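Local structure of succinylglutamate desuccinylase/aspartoacylase (Shewanella frigidimarina, 3LWU) at residues A[67-80]-A[268-282]. The protein is a putative zinc-dependent hydrolase of the succinylglutamate desuccinylase/aspartoacylase family, probably acting on ester bonds. Residues are numbered along the deposited sequence; the frame is centred on the assembly and turned at random.
Sequences VQGNAVIYQLMTLL and RIDLADALEDAKGIL
Gln-68 and Asp-270 show how one primary amide can dock a helix on the backbone that leads into another. Followed outward, the Gln-68 chain first lays CB against Arg-268 O (3.6 Å); it then bends at CG (chi2 70°), which brings the amide CD between the N and O of Asp-270. Its OE1 accepts from Asp-270 N at 2.9 Å, with the N-H nearly straight at 166°. On the other branch NE2 donates to Asp-270 O, 3.0 Å away and close to the amide plane, and gives its second hydrogen to a water that in turn donates to Asp-277 OD2. Both ends of the amide are thus engaged, which fixes its flip. With an alanine here, Asp-270 N would probably lose its acceptor and that water its NE2 donor, removing one tie between the segments. Asp-270 is also the N-cap of helix 271-287, its OD1 accepting from Asp-273 N, while Arg-268 grips Asp-273 OD2 end-on through NH1 and NH2; Lys-199 pairs with Asp-273 and Asp-277.

Further along, the small Ala-71, Ala-274 and Ala-278 let the axes of the two helical segments approach to 8.0 Å: Ala-274 CB meets Ala-71 CB at 3.6 Å, and Ala-278 fits among Val-72, Gln-75, Leu-76 and Leu-79. Gln-75 is a polar knob, its NE2 bonding to Leu-271 O (3.1 Å) from above the carbonyl plane, opposite Leu-275 N. At the far end Leu-79 CD1 presses tightly on Leu-282 CD1 (3.3 Å).

Leu-76 also reaches Ile-58 and Leu-91 on the strands beneath, and Glu-322 of the second subunit accepts from Leu-271 N. Knobs-into-holes packing, crossing at -62°, thus joins two helices of the succinylglutamate desuccinylase/aspartoacylase catalytic domain, segment 67-80 following directly on the zinc ligand Glu-66.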
ATOM      1  N   VAL A  67       0.460  17.690  -7.448  1.00 15.85           N
ATOM      2  CA  VAL A  67       0.299  18.835  -6.564  1.00 15.39           C
ATOM      3  C   VAL A  67       0.614  20.188  -7.205  1.00 16.44           C
ATOM      4  O   VAL A  67       0.182  21.210  -6.647  1.00 16.40           O
ATOM      5  CB  VAL A  67       1.072  18.680  -5.205  1.00 15.57           C
ATOM      6  CG1 VAL A  67       0.451  17.534  -4.360  1.00 13.08           C
ATOM      7  CG2 VAL A  67       2.598  18.483  -5.417  1.00 13.30           C
ATOM      8  N   GLN A  68       1.276  20.224  -8.383  1.00 16.65           N
ATOM      9  CA  GLN A  68       1.735  21.523  -8.966  1.00 16.28           C
ATOM     10  C   GLN A  68       0.575  22.465  -9.271  1.00 15.82           C
ATOM     11  O   GLN A  68       0.732  23.685  -9.154  1.00 15.13           O
ATOM     12  CB  GLN A  68       2.631  21.311 -10.203  1.00 16.57           C
ATOM     13  CG  GLN A  68       3.107  22.566 -10.986  1.00 14.05           C
ATOM     14  CD  GLN A  68       4.115  23.442 -10.263  1.00 15.53           C
ATOM     15  OE1 GLN A  68       4.262  23.417  -9.007  1.00 17.36           O
ATOM     16  NE2 GLN A  68       4.822  24.249 -11.046  1.00 13.64           N
ATOM     17  N   GLY A  69      -0.584  21.909  -9.615  1.00 15.36           N
ATOM     18  CA  GLY A  69      -1.791  22.727  -9.846  1.00 15.01           C
ATOM     19  C   GLY A  69      -2.181  23.660  -8.709  1.00 15.14           C
ATOM     20  O   GLY A  69      -2.788  24.710  -8.943  1.00 15.15           O
ATOM     21  N   ASN A  70      -1.869  23.269  -7.470  1.00 14.60           N
ATOM     22  CA  ASN A  70      -2.086  24.134  -6.328  1.00 14.45           C
ATOM     23  C   ASN A  70      -1.206  25.392  -6.372  1.00 15.18           C
ATOM     24  O   ASN A  70      -1.660  26.463  -5.976  1.00 15.86           O
ATOM     25  CB  ASN A  70      -1.841  23.367  -5.013  1.00 14.56           C
ATOM     26  CG  ASN A  70      -2.783  22.192  -4.879  1.00 15.62           C
ATOM     27  OD1 ASN A  70      -4.017  22.388  -4.916  1.00 14.58           O
ATOM     28  ND2 ASN A  70      -2.226  20.950  -4.865  1.00 11.24           N
ATOM     29  N   ALA A  71       0.056  25.236  -6.784  1.00 13.49           N
ATOM     30  CA  ALA A  71       0.974  26.352  -6.955  1.00 14.52           C
ATOM     31  C   ALA A  71       0.480  27.248  -8.120  1.00 13.41           C
ATOM     32  O   ALA A  71       0.560  28.459  -8.041  1.00 14.02           O
ATOM     33  CB  ALA A  71       2.402  25.851  -7.232  1.00 13.43           C
ATOM     34  N   VAL A  72      -0.049  26.644  -9.167  1.00 13.60           N
ATOM     35  CA  VAL A  72      -0.638  27.409 -10.282  1.00 13.98           C
ATOM     36  C   VAL A  72      -1.841  28.262  -9.819  1.00 14.16           C
ATOM     37  O   VAL A  72      -1.931  29.478 -10.109  1.00 13.74           O
ATOM     38  CB  VAL A  72      -0.971  26.507 -11.473  1.00 13.88           C
ATOM     39  CG1 VAL A  72      -1.712  27.299 -12.629  1.00 11.98           C
ATOM     40  CG2 VAL A  72       0.324  25.862 -11.967  1.00 12.83           C
ATOM     41  N   ILE A  73      -2.710  27.655  -9.037  1.00 14.31           N
ATOM     42  CA  ILE A  73      -3.832  28.382  -8.479  1.00 14.15           C
ATOM     43  C   ILE A  73      -3.348  29.522  -7.577  1.00 14.17           C
ATOM     44  O   ILE A  73      -3.892  30.628  -7.622  1.00 13.40           O
ATOM     45  CB  ILE A  73      -4.815  27.428  -7.776  1.00 13.53           C
ATOM     46  CG1 ILE A  73      -5.569  26.654  -8.863  1.00 15.82           C
ATOM     47  CG2 ILE A  73      -5.781  28.189  -6.890  1.00 11.83           C
ATOM     48  CD1 ILE A  73      -6.518  25.546  -8.404  1.00 11.07           C
ATOM     49  N   TYR A  74      -2.345  29.258  -6.762  1.00 13.81           N
ATOM     50  CA  TYR A  74      -1.779  30.301  -5.905  1.00 14.15           C
ATOM     51  C   TYR A  74      -1.260  31.466  -6.738  1.00 13.55           C
ATOM     52  O   TYR A  74      -1.552  32.611  -6.432  1.00 13.99           O
ATOM     53  CB  TYR A  74      -0.672  29.740  -5.010  1.00 14.30           C
ATOM     54  CG  TYR A  74       0.013  30.787  -4.169  1.00 16.86           C
ATOM     55  CD1 TYR A  74      -0.509  31.185  -2.933  1.00 19.05           C
ATOM     56  CD2 TYR A  74       1.164  31.401  -4.609  1.00 18.94           C
ATOM     57  CE1 TYR A  74       0.109  32.187  -2.183  1.00 18.71           C
ATOM     58  CE2 TYR A  74       1.771  32.408  -3.864  1.00 19.99           C
ATOM     59  CZ  TYR A  74       1.239  32.776  -2.657  1.00 18.99           C
ATOM     60  OH  TYR A  74       1.878  33.723  -1.932  1.00 20.07           O
ATOM     61  N   GLN A  75      -0.503  31.187  -7.799  1.00 13.58           N
ATOM     62  CA  GLN A  75       0.055  32.275  -8.631  1.00 13.20           C
ATOM     63  C   GLN A  75      -1.030  32.966  -9.398  1.00 13.51           C
ATOM     64  O   GLN A  75      -1.023  34.182  -9.535  1.00 13.17           O
ATOM     65  CB  GLN A  75       1.122  31.772  -9.602  1.00 12.77           C
ATOM     66  CG  GLN A  75       2.413  31.253  -8.941  1.00 14.62           C
ATOM     67  CD  GLN A  75       3.230  32.347  -8.260  1.00 16.07           C
ATOM     68  OE1 GLN A  75       2.679  33.310  -7.719  1.00 16.06           O
ATOM     69  NE2 GLN A  75       4.551  32.176  -8.245  1.00 15.92           N
ATOM     70  N   LEU A  76      -2.016  32.191  -9.845  1.00 14.51           N
ATOM     71  CA  LEU A  76      -3.129  32.769 -10.590  1.00 15.29           C
ATOM     72  C   LEU A  76      -3.926  33.743  -9.701  1.00 14.94           C
ATOM     73  O   LEU A  76      -4.187  34.874 -10.090  1.00 14.45           O
ATOM     74  CB  LEU A  76      -4.001  31.671 -11.161  1.00 15.82           C
ATOM     75  CG  LEU A  76      -5.119  32.048 -12.135  1.00 18.34           C
ATOM     76  CD1 LEU A  76      -4.582  32.783 -13.379  1.00 18.21           C
ATOM     77  CD2 LEU A  76      -5.870  30.770 -12.521  1.00 19.34           C
HETATM   78  N   MSE A  77      -4.247  33.335  -8.491  1.00 14.36           N
HETATM   79  CA  MSE A  77      -5.042  34.180  -7.623  1.00 14.57           C
HETATM   80  C   MSE A  77      -4.270  35.459  -7.234  1.00 14.47           C
HETATM   81  O   MSE A  77      -4.843  36.550  -7.219  1.00 14.73           O
HETATM   82  CB  MSE A  77      -5.501  33.406  -6.402  1.00 13.95           C
HETATM   83  CG  MSE A  77      -6.533  32.335  -6.763  1.00 14.83           C
HETATM   84 SE   MSE A  77      -7.365  31.520  -5.180  0.75 18.79          SE
HETATM   85  CE  MSE A  77      -5.820  30.911  -4.186  1.00 18.62           C
ATOM     86  N   THR A  78      -2.968  35.312  -6.979  1.00 14.81           N
ATOM     87  CA  THR A  78      -2.064  36.448  -6.676  1.00 14.71           C
ATOM     88  C   THR A  78      -2.110  37.446  -7.826  1.00 14.94           C
ATOM     89  O   THR A  78      -2.236  38.640  -7.593  1.00 15.15           O
ATOM     90  CB  THR A  78      -0.628  35.949  -6.417  1.00 14.72           C
ATOM     91  OG1 THR A  78      -0.674  34.975  -5.363  1.00 13.83           O
ATOM     92  CG2 THR A  78       0.352  37.084  -6.046  1.00 14.53           C
ATOM     93  N   LEU A  79      -2.059  36.955  -9.065  1.00 14.90           N
ATOM     94  CA  LEU A  79      -2.142  37.838 -10.222  1.00 15.34           C
ATOM     95  C   LEU A  79      -3.516  38.466 -10.292  1.00 15.62           C
ATOM     96  O   LEU A  79      -3.640  39.670 -10.485  1.00 16.23           O
ATOM     97  CB  LEU A  79      -1.828  37.083 -11.519  1.00 15.08           C
ATOM     98  CG  LEU A  79      -0.355  36.636 -11.712  1.00 15.67           C
ATOM     99  CD1 LEU A  79      -0.250  35.664 -12.879  1.00 15.07           C
ATOM    100  CD2 LEU A  79       0.611  37.837 -11.883  1.00 16.99           C
ATOM    101  N   LEU A  80      -4.566  37.667 -10.104  1.00 16.05           N
ATOM    102  CA  LEU A  80      -5.910  38.195 -10.211  1.00 15.28           C
ATOM    103  C   LEU A  80      -6.232  39.336  -9.223  1.00 16.23           C
ATOM    104  O   LEU A  80      -7.131  40.144  -9.505  1.00 16.52           O
ATOM    105  CB  LEU A  80      -6.949  37.091 -10.106  1.00 15.10           C
ATOM    106  CG  LEU A  80      -7.025  36.125 -11.297  1.00 14.04           C
ATOM    107  CD1 LEU A  80      -7.816  34.863 -10.870  1.00 11.92           C
ATOM    108  CD2 LEU A  80      -7.654  36.811 -12.527  1.00  9.89           C
ATOM    109  N   ARG A 268       5.824  17.499  -7.055  1.00 18.23           N
ATOM    110  CA  ARG A 268       6.695  18.641  -7.218  1.00 18.41           C
ATOM    111  C   ARG A 268       5.884  19.927  -7.103  1.00 17.62           C
ATOM    112  O   ARG A 268       4.798  20.021  -7.666  1.00 18.23           O
ATOM    113  CB  ARG A 268       7.340  18.563  -8.606  1.00 19.60           C
ATOM    114  CG  ARG A 268       8.140  19.788  -9.041  1.00 21.39           C
ATOM    115  CD  ARG A 268       8.349  19.688 -10.560  1.00 23.23           C
ATOM    116  NE  ARG A 268       9.151  20.764 -11.123  1.00 22.52           N
ATOM    117  CZ  ARG A 268       8.719  21.709 -11.955  1.00 25.71           C
ATOM    118  NH1 ARG A 268       7.449  21.784 -12.340  1.00 22.71           N
ATOM    119  NH2 ARG A 268       9.587  22.604 -12.404  1.00 27.59           N
ATOM    120  N   ILE A 269       6.449  20.902  -6.400  1.00 17.41           N
ATOM    121  CA  ILE A 269       5.940  22.258  -6.310  1.00 16.80           C
ATOM    122  C   ILE A 269       7.091  23.143  -6.769  1.00 16.62           C
ATOM    123  O   ILE A 269       8.198  23.044  -6.250  1.00 15.83           O
ATOM    124  CB  ILE A 269       5.595  22.616  -4.865  1.00 16.74           C
ATOM    125  CG1 ILE A 269       4.353  21.858  -4.393  1.00 17.85           C
ATOM    126  CG2 ILE A 269       5.448  24.096  -4.693  1.00 18.31           C
ATOM    127  CD1 ILE A 269       3.087  22.143  -5.101  1.00 13.92           C
ATOM    128  N   ASP A 270       6.841  23.982  -7.771  1.00 16.76           N
ATOM    129  CA  ASP A 270       7.809  24.947  -8.245  1.00 16.41           C
ATOM    130  C   ASP A 270       7.063  26.249  -8.581  1.00 16.40           C
ATOM    131  O   ASP A 270       6.327  26.333  -9.570  1.00 15.98           O
ATOM    132  CB  ASP A 270       8.555  24.391  -9.459  1.00 16.38           C
ATOM    133  CG  ASP A 270       9.679  25.337  -9.936  1.00 19.50           C
ATOM    134  OD1 ASP A 270       9.481  26.536 -10.061  1.00 18.88           O
ATOM    135  OD2 ASP A 270      10.797  24.875 -10.129  1.00 26.25           O
ATOM    136  N   LEU A 271       7.251  27.256  -7.739  1.00 16.30           N
ATOM    137  CA  LEU A 271       6.436  28.451  -7.805  1.00 16.53           C
ATOM    138  C   LEU A 271       6.773  29.262  -9.058  1.00 16.29           C
ATOM    139  O   LEU A 271       5.869  29.820  -9.692  1.00 15.50           O
ATOM    140  CB  LEU A 271       6.588  29.306  -6.510  1.00 16.41           C
ATOM    141  CG  LEU A 271       5.530  29.031  -5.428  1.00 18.77           C
ATOM    142  CD1 LEU A 271       4.099  29.368  -5.888  1.00 17.65           C
ATOM    143  CD2 LEU A 271       5.537  27.594  -4.997  1.00 20.81           C
ATOM    144  N   ALA A 272       8.056  29.293  -9.421  1.00 16.38           N
ATOM    145  CA  ALA A 272       8.477  30.025 -10.595  1.00 17.75           C
ATOM    146  C   ALA A 272       7.856  29.395 -11.838  1.00 18.15           C
ATOM    147  O   ALA A 272       7.334  30.084 -12.688  1.00 18.80           O
ATOM    148  CB  ALA A 272      10.022  30.115 -10.702  1.00 17.22           C
ATOM    149  N   ASP A 273       7.872  28.084 -11.923  1.00 18.40           N
ATOM    150  CA  ASP A 273       7.313  27.416 -13.080  1.00 19.29           C
ATOM    151  C   ASP A 273       5.776  27.599 -13.076  1.00 18.80           C
ATOM    152  O   ASP A 273       5.146  27.784 -14.124  1.00 19.72           O
ATOM    153  CB  ASP A 273       7.717  25.942 -13.025  1.00 20.33           C
ATOM    154  CG  ASP A 273       7.658  25.252 -14.366  1.00 23.18           C
ATOM    155  OD1 ASP A 273       7.772  25.938 -15.424  1.00 26.53           O
ATOM    156  OD2 ASP A 273       7.521  24.003 -14.343  1.00 26.66           O
ATOM    157  N   ALA A 274       5.185  27.634 -11.888  1.00 17.50           N
ATOM    158  CA  ALA A 274       3.751  27.799 -11.755  1.00 16.59           C
ATOM    159  C   ALA A 274       3.294  29.180 -12.225  1.00 15.81           C
ATOM    160  O   ALA A 274       2.206  29.322 -12.777  1.00 15.79           O
ATOM    161  CB  ALA A 274       3.308  27.528 -10.300  1.00 15.26           C
ATOM    162  N   LEU A 275       4.137  30.183 -12.036  1.00 15.95           N
ATOM    163  CA  LEU A 275       3.837  31.529 -12.493  1.00 16.14           C
ATOM    164  C   LEU A 275       3.774  31.558 -14.038  1.00 16.20           C
ATOM    165  O   LEU A 275       2.869  32.145 -14.599  1.00 15.37           O
ATOM    166  CB  LEU A 275       4.856  32.537 -11.978  1.00 16.08           C
ATOM    167  CG  LEU A 275       4.705  34.016 -12.379  1.00 17.67           C
ATOM    168  CD1 LEU A 275       3.337  34.592 -11.921  1.00 15.70           C
ATOM    169  CD2 LEU A 275       5.888  34.886 -11.778  1.00 16.61           C
ATOM    170  N   GLU A 276       4.718  30.904 -14.714  1.00 16.38           N
ATOM    171  CA  GLU A 276       4.690  30.750 -16.198  0.50 16.29           C
ATOM    172  C   GLU A 276       3.335  30.179 -16.629  1.00 15.93           C
ATOM    173  O   GLU A 276       2.684  30.688 -17.516  1.00 15.35           O
ATOM    174  CB  GLU A 276       5.801  29.806 -16.713  0.50 16.27           C
ATOM    175  CG  GLU A 276       7.219  30.370 -16.728  0.50 18.22           C
ATOM    176  CD  GLU A 276       8.279  29.411 -17.328  0.50 21.07           C
ATOM    177  OE1 GLU A 276       7.960  28.280 -17.740  0.50 21.98           O
ATOM    178  OE2 GLU A 276       9.463  29.796 -17.372  0.50 24.72           O
ATOM    179  N   ASP A 277       2.902  29.101 -15.962  1.00 15.60           N
ATOM    180  CA  ASP A 277       1.638  28.423 -16.298  1.00 16.63           C
ATOM    181  C   ASP A 277       0.445  29.353 -16.049  1.00 16.55           C
ATOM    182  O   ASP A 277      -0.471  29.434 -16.884  1.00 16.98           O
ATOM    183  CB  ASP A 277       1.420  27.125 -15.474  1.00 16.68           C
ATOM    184  CG  ASP A 277       2.577  26.126 -15.588  1.00 18.59           C
ATOM    185  OD1 ASP A 277       3.161  25.985 -16.690  1.00 20.50           O
ATOM    186  OD2 ASP A 277       2.878  25.444 -14.570  1.00 20.48           O
ATOM    187  N   ALA A 278       0.467  30.052 -14.912  1.00 16.03           N
ATOM    188  CA  ALA A 278      -0.577  31.011 -14.586  1.00 16.05           C
ATOM    189  C   ALA A 278      -0.669  32.138 -15.609  1.00 15.81           C
ATOM    190  O   ALA A 278      -1.739  32.532 -15.960  1.00 16.11           O
ATOM    191  CB  ALA A 278      -0.415  31.583 -13.169  1.00 14.66           C
ATOM    192  N   LYS A 279       0.449  32.681 -16.054  1.00 16.64           N
ATOM    193  CA  LYS A 279       0.434  33.696 -17.118  1.00 17.03           C
ATOM    194  C   LYS A 279      -0.204  33.215 -18.431  1.00 16.52           C
ATOM    195  O   LYS A 279      -0.891  33.980 -19.102  1.00 15.85           O
ATOM    196  CB  LYS A 279       1.850  34.202 -17.387  1.00 17.68           C
ATOM    197  CG  LYS A 279       2.447  35.111 -16.253  1.00 19.75           C
ATOM    198  CD  LYS A 279       3.919  35.426 -16.515  1.00 23.76           C
ATOM    199  CE  LYS A 279       4.455  36.517 -15.618  1.00 27.86           C
ATOM    200  NZ  LYS A 279       5.953  36.489 -15.549  1.00 31.20           N
ATOM    201  N   GLY A 280       0.027  31.958 -18.800  1.00 16.35           N
ATOM    202  CA  GLY A 280      -0.610  31.376 -19.994  1.00 16.10           C
ATOM    203  C   GLY A 280      -2.113  31.219 -19.834  1.00 16.31           C
ATOM    204  O   GLY A 280      -2.881  31.546 -20.752  1.00 17.52           O
ATOM    205  N   ILE A 281      -2.540  30.744 -18.664  1.00 15.57           N
ATOM    206  CA  ILE A 281      -3.947  30.721 -18.327  1.00 15.67           C
ATOM    207  C   ILE A 281      -4.573  32.117 -18.447  1.00 15.67           C
ATOM    208  O   ILE A 281      -5.645  32.257 -19.002  1.00 13.86           O
ATOM    209  CB  ILE A 281      -4.238  30.110 -16.914  1.00 15.45           C
ATOM    210  CG1 ILE A 281      -3.897  28.607 -16.904  1.00 15.51           C
ATOM    211  CG2 ILE A 281      -5.713  30.343 -16.532  1.00 15.30           C
ATOM    212  CD1 ILE A 281      -3.994  27.898 -15.477  1.00 12.31           C
ATOM    213  N   LEU A 282      -3.898  33.132 -17.913  1.00 16.07           N
ATOM    214  CA  LEU A 282      -4.402  34.507 -18.020  1.00 16.77           C
ATOM    215  C   LEU A 282      -4.484  34.992 -19.456  1.00 15.88           C
ATOM    216  O   LEU A 282      -5.372  35.761 -19.805  1.00 14.64           O
ATOM    217  CB  LEU A 282      -3.547  35.463 -17.196  1.00 17.14           C
ATOM    218  CG  LEU A 282      -3.861  35.436 -15.699  1.00 20.64           C
ATOM    219  CD1 LEU A 282      -2.751  36.153 -14.918  1.00 25.22           C
ATOM    220  CD2 LEU A 282      -5.211  36.122 -15.406  1.00 23.88           C
TER
HETATM  221  O   HOH W   1       3.380  18.130  -8.990  1.00 14.18           O
HETATM  222  O   HOH W   2       4.591  23.582 -13.879  1.00 21.54           O